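Local coordinates for putative sulfatase yidJ (Bacteroides fragilis, PDB 2QZU), which probably hydrolyses sulfate esters, as a putative metal-binding arylsulfatase of the sulfatase family, at residues S76-M84 against G128-D136. Residues are numbered along the deposited sequence; the frame is centred on the assembly and turned at random.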
ATOM      1  N   SER A  76      11.388   8.611 -14.243  1.00  8.29           N
ATOM      2  CA  SER A  76      12.313   9.154 -13.247  1.00  5.60           C
ATOM      3  C   SER A  76      13.811   9.230 -13.574  1.00  7.88           C
ATOM      4  O   SER A  76      14.333  10.310 -13.855  1.00  4.91           O
ATOM      5  CB  SER A  76      12.120   8.435 -11.908  1.00  7.41           C
ATOM      6  OG  SER A  76      12.954   9.010 -10.910  1.00  9.83           O
ATOM      7  N   SER A  77      14.512   8.104 -13.529  1.00  6.98           N
ATOM      8  CA  SER A  77      15.946   8.132 -13.794  1.00  5.30           C
ATOM      9  C   SER A  77      16.329   8.732 -15.143  1.00  2.14           C
ATOM     10  O   SER A  77      17.212   9.591 -15.210  1.00  2.98           O
ATOM     11  CB  SER A  77      16.539   6.730 -13.653  1.00  8.58           C
ATOM     12  OG  SER A  77      16.267   6.219 -12.364  1.00  5.05           O
ATOM     13  N   PRO A  78      15.675   8.292 -16.233  1.00  5.99           N
ATOM     14  CA  PRO A  78      16.009   8.841 -17.550  1.00  2.54           C
ATOM     15  C   PRO A  78      15.888  10.360 -17.592  1.00  6.07           C
ATOM     16  O   PRO A  78      16.773  11.047 -18.110  1.00  6.65           O
ATOM     17  CB  PRO A  78      15.007   8.149 -18.475  1.00  5.34           C
ATOM     18  CG  PRO A  78      14.831   6.806 -17.821  1.00  3.08           C
ATOM     19  CD  PRO A  78      14.706   7.185 -16.353  1.00  5.64           C
ATOM     20  N   ALA A  79      14.795  10.888 -17.042  1.00  2.38           N
ATOM     21  CA  ALA A  79      14.591  12.331 -17.042  1.00  3.50           C
ATOM     22  C   ALA A  79      15.679  13.034 -16.231  1.00  2.07           C
ATOM     23  O   ALA A  79      16.245  14.026 -16.677  1.00  4.57           O
ATOM     24  CB  ALA A  79      13.206  12.678 -16.487  1.00  6.07           C
ATOM     25  N   ARG A  80      15.969  12.517 -15.040  1.00  2.66           N
ATOM     26  CA  ARG A  80      16.994  13.109 -14.184  1.00  5.61           C
ATOM     27  C   ARG A  80      18.369  13.002 -14.835  1.00  8.07           C
ATOM     28  O   ARG A  80      19.203  13.898 -14.696  1.00  5.55           O
ATOM     29  CB  ARG A  80      16.988  12.420 -12.812  1.00  3.47           C
ATOM     30  CG  ARG A  80      15.668  12.623 -12.066  1.00  3.93           C
ATOM     31  CD  ARG A  80      15.459  11.611 -10.950  1.00  7.84           C
ATOM     32  NE  ARG A  80      14.164  11.802 -10.301  1.00  7.75           N
ATOM     33  CZ  ARG A  80      13.891  12.775  -9.436  1.00 12.92           C
ATOM     34  NH1 ARG A  80      14.824  13.657  -9.099  1.00  8.79           N
ATOM     35  NH2 ARG A  80      12.679  12.872  -8.915  1.00 10.56           N
ATOM     36  N   GLY A  81      18.587  11.908 -15.560  1.00  4.91           N
ATOM     37  CA  GLY A  81      19.855  11.702 -16.242  1.00  8.55           C
ATOM     38  C   GLY A  81      20.065  12.729 -17.340  1.00  6.64           C
ATOM     39  O   GLY A  81      21.187  13.183 -17.579  1.00  6.38           O
HETATM   40  N   MSE A  82      18.979  13.090 -18.014  1.00  4.51           N
HETATM   41  CA  MSE A  82      19.027  14.085 -19.076  1.00  6.06           C
HETATM   42  C   MSE A  82      19.275  15.456 -18.459  1.00  9.45           C
HETATM   43  O   MSE A  82      20.041  16.258 -18.990  1.00 10.00           O
HETATM   44  CB  MSE A  82      17.708  14.091 -19.854  1.00  6.80           C
HETATM   45  CG  MSE A  82      17.643  13.030 -20.935  1.00  8.07           C
HETATM   46 SE   MSE A  82      15.833  12.501 -21.391  1.00 24.68          SE
HETATM   47  CE  MSE A  82      16.042  10.606 -21.120  1.00 28.76           C
ATOM     48  N   LEU A  83      18.624  15.721 -17.333  1.00  4.97           N
ATOM     49  CA  LEU A  83      18.791  16.997 -16.652  1.00  5.38           C
ATOM     50  C   LEU A  83      20.239  17.214 -16.226  1.00  6.56           C
ATOM     51  O   LEU A  83      20.823  18.262 -16.489  1.00  6.81           O
ATOM     52  CB  LEU A  83      17.898  17.066 -15.412  1.00  4.74           C
ATOM     53  CG  LEU A  83      18.179  18.257 -14.488  1.00  5.49           C
ATOM     54  CD1 LEU A  83      17.861  19.560 -15.215  1.00 10.16           C
ATOM     55  CD2 LEU A  83      17.342  18.131 -13.226  1.00 10.90           C
HETATM   56  N   MSE A  84      20.823  16.219 -15.574  1.00  6.63           N
HETATM   57  CA  MSE A  84      22.190  16.351 -15.091  1.00 11.02           C
HETATM   58  C   MSE A  84      23.276  16.408 -16.169  1.00 10.63           C
HETATM   59  O   MSE A  84      24.248  17.151 -16.026  1.00  9.34           O
HETATM   60  CB  MSE A  84      22.511  15.230 -14.100  1.00  8.95           C
HETATM   61  CG  MSE A  84      21.593  15.172 -12.882  1.00  8.63           C
HETATM   62 SE   MSE A  84      21.325  16.880 -11.979  1.00 24.44          SE
HETATM   63  CE  MSE A  84      19.603  16.491 -11.176  1.00 32.11           C
ATOM     64  N   GLY A 128      24.685  22.086  -2.837  1.00  7.45           N
ATOM     65  CA  GLY A 128      23.874  21.258  -1.954  1.00  5.03           C
ATOM     66  C   GLY A 128      22.764  20.511  -2.684  1.00  8.62           C
ATOM     67  O   GLY A 128      22.172  21.030  -3.628  1.00  5.39           O
ATOM     68  N   TYR A 129      22.485  19.286  -2.249  1.00  6.42           N
ATOM     69  CA  TYR A 129      21.434  18.476  -2.853  1.00  5.43           C
ATOM     70  C   TYR A 129      20.645  17.793  -1.740  1.00  3.46           C
ATOM     71  O   TYR A 129      21.213  17.094  -0.905  1.00  4.39           O
ATOM     72  CB  TYR A 129      22.032  17.409  -3.781  1.00  3.20           C
ATOM     73  CG  TYR A 129      21.005  16.742  -4.686  1.00  4.73           C
ATOM     74  CD1 TYR A 129      20.911  17.089  -6.037  1.00  2.92           C
ATOM     75  CD2 TYR A 129      20.110  15.796  -4.189  1.00  2.07           C
ATOM     76  CE1 TYR A 129      19.951  16.513  -6.868  1.00  5.04           C
ATOM     77  CE2 TYR A 129      19.138  15.210  -5.017  1.00  2.07           C
ATOM     78  CZ  TYR A 129      19.068  15.578  -6.352  1.00  2.99           C
ATOM     79  OH  TYR A 129      18.114  15.029  -7.178  1.00  7.76           O
ATOM     80  N   ILE A 130      19.333  18.005  -1.728  1.00  6.97           N
ATOM     81  CA  ILE A 130      18.475  17.408  -0.712  1.00  4.59           C
ATOM     82  C   ILE A 130      17.331  16.667  -1.399  1.00  4.66           C
ATOM     83  O   ILE A 130      16.640  17.240  -2.238  1.00  4.95           O
ATOM     84  CB  ILE A 130      17.865  18.501   0.207  1.00  4.36           C
ATOM     85  CG1 ILE A 130      18.977  19.320   0.867  1.00  9.12           C
ATOM     86  CG2 ILE A 130      16.973  17.863   1.262  1.00  9.77           C
ATOM     87  CD1 ILE A 130      18.468  20.550   1.594  1.00  5.92           C
ATOM     88  N   GLY A 131      17.139  15.396  -1.062  1.00  4.58           N
ATOM     89  CA  GLY A 131      16.038  14.662  -1.663  1.00  3.52           C
ATOM     90  C   GLY A 131      16.390  13.463  -2.513  1.00  2.07           C
ATOM     91  O   GLY A 131      17.447  12.851  -2.350  1.00  6.81           O
ATOM     92  N   LYS A 132      15.488  13.139  -3.434  1.00  4.61           N
ATOM     93  CA  LYS A 132      15.624  11.999  -4.334  1.00  5.02           C
ATOM     94  C   LYS A 132      16.623  12.244  -5.461  1.00  5.17           C
ATOM     95  O   LYS A 132      16.539  13.244  -6.172  1.00  6.72           O
ATOM     96  CB  LYS A 132      14.248  11.664  -4.916  1.00  6.88           C
ATOM     97  CG  LYS A 132      14.228  10.513  -5.898  1.00  9.37           C
ATOM     98  CD  LYS A 132      12.815  10.286  -6.412  1.00  7.91           C
ATOM     99  CE  LYS A 132      12.799   9.228  -7.501  1.00  8.70           C
ATOM    100  NZ  LYS A 132      11.435   9.059  -8.073  1.00  7.27           N
ATOM    101  N   TRP A 133      17.561  11.311  -5.617  1.00  4.02           N
ATOM    102  CA  TRP A 133      18.608  11.383  -6.644  1.00  3.76           C
ATOM    103  C   TRP A 133      18.269  10.420  -7.789  1.00  2.19           C
ATOM    104  O   TRP A 133      18.221  10.806  -8.960  1.00  7.90           O
ATOM    105  CB  TRP A 133      19.948  11.001  -5.997  1.00  5.01           C
ATOM    106  CG  TRP A 133      21.143  10.951  -6.904  1.00  6.48           C
ATOM    107  CD1 TRP A 133      21.955   9.872  -7.127  1.00  2.07           C
ATOM    108  CD2 TRP A 133      21.711  12.039  -7.645  1.00  5.35           C
ATOM    109  NE1 TRP A 133      22.997  10.225  -7.956  1.00  2.28           N
ATOM    110  CE2 TRP A 133      22.871  11.551  -8.288  1.00  4.91           C
ATOM    111  CE3 TRP A 133      21.354  13.383  -7.824  1.00  4.29           C
ATOM    112  CZ2 TRP A 133      23.680  12.358  -9.099  1.00  7.73           C
ATOM    113  CZ3 TRP A 133      22.160  14.192  -8.635  1.00  9.66           C
ATOM    114  CH2 TRP A 133      23.310  13.671  -9.261  1.00  6.10           C
ATOM    115  N   HIS A 134      18.035   9.162  -7.422  1.00  3.48           N
ATOM    116  CA  HIS A 134      17.675   8.081  -8.340  1.00  3.81           C
ATOM    117  C   HIS A 134      18.524   7.988  -9.611  1.00  5.27           C
ATOM    118  O   HIS A 134      17.986   7.843 -10.707  1.00  5.97           O
ATOM    119  CB  HIS A 134      16.195   8.189  -8.734  1.00  9.02           C
ATOM    120  CG  HIS A 134      15.595   6.889  -9.177  1.00  6.19           C
ATOM    121  ND1 HIS A 134      14.359   6.808  -9.789  1.00 10.33           N
ATOM    122  CD2 HIS A 134      16.049   5.618  -9.088  1.00  6.98           C
ATOM    123  CE1 HIS A 134      14.084   5.545 -10.054  1.00  8.04           C
ATOM    124  NE2 HIS A 134      15.094   4.799  -9.638  1.00  6.55           N
ATOM    125  N   LEU A 135      19.843   8.071  -9.465  1.00  2.07           N
ATOM    126  CA  LEU A 135      20.725   7.976 -10.621  1.00  3.11           C
ATOM    127  C   LEU A 135      21.867   6.975 -10.422  1.00  6.39           C
ATOM    128  O   LEU A 135      22.831   6.960 -11.190  1.00  6.91           O
ATOM    129  CB  LEU A 135      21.281   9.362 -10.976  1.00  5.50           C
ATOM    130  CG  LEU A 135      20.297  10.260 -11.737  1.00  3.16           C
ATOM    131  CD1 LEU A 135      20.820  11.690 -11.766  1.00  6.64           C
ATOM    132  CD2 LEU A 135      20.100   9.718 -13.157  1.00  4.83           C
ATOM    133  N   ASP A 136      21.750   6.136  -9.395  1.00  5.69           N
ATOM    134  CA  ASP A 136      22.764   5.115  -9.112  1.00  2.49           C
ATOM    135  C   ASP A 136      22.176   3.703  -9.215  1.00  5.13           C
ATOM    136  O   ASP A 136      21.075   3.443  -8.730  1.00  9.09           O
ATOM    137  CB  ASP A 136      23.351   5.310  -7.709  1.00  6.07           C
ATOM    138  CG  ASP A 136      24.056   6.644  -7.549  1.00  8.37           C
ATOM    139  OD1 ASP A 136      24.938   6.963  -8.373  1.00  9.70           O
ATOM    140  OD2 ASP A 136      23.727   7.373  -6.593  1.00  8.92           O
TER
HETATM  141  O   HOH W   1      17.792  13.659  -9.667  1.00  7.65           O
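Ser76 puts its hydroxyl at the edge of the His134 imidazole, in the ring plane, with OG 2.8 Å from ND1 in a hydrogen bond. Lys132 NZ, weakly, and Arg80 NE, one turn on at 3.1 Å, also donate to Ser76 OG. That oxygen lies anti to the backbone N (chi1 -176°), which turns it out to meet all three. Ser76 is the position predicted to mature to 3-oxoalanine, the formylglycine whose hydrate is the nucleophile in sulfatases, but it is plain serine here; the cluster is consistent with an active site. Ser77 OG packs 3.1 Å above the centre of the His134 ring while donating to the backbone at His134 O, 2.9 Å away; the ring's NE2 is held by Cys98 O. Arg80 runs out extended, crosses Lys132 at about a right angle and takes Lys132 CD over one guanidinium face; Asp36 forms salt bridges with both cations. One water accepts from Arg80 NH1 and donates to Tyr129 OH and Trp133 O. At Gly81, Leu135 CD2 comes within 3.6 Å of the backbone N. Selenomethionine Met84 packs CG on Leu135 CD1 and brings CE to the Tyr129 ring edge, its SE making an oblique Met-aromatic contact with Trp133, 63° off the ring normal. Helix 76-85 thus lies against the chain leaving parallel strand 126-130 of the central mixed sheet, with Arg80 and Met84 also reaching Met34 on strand 29-35.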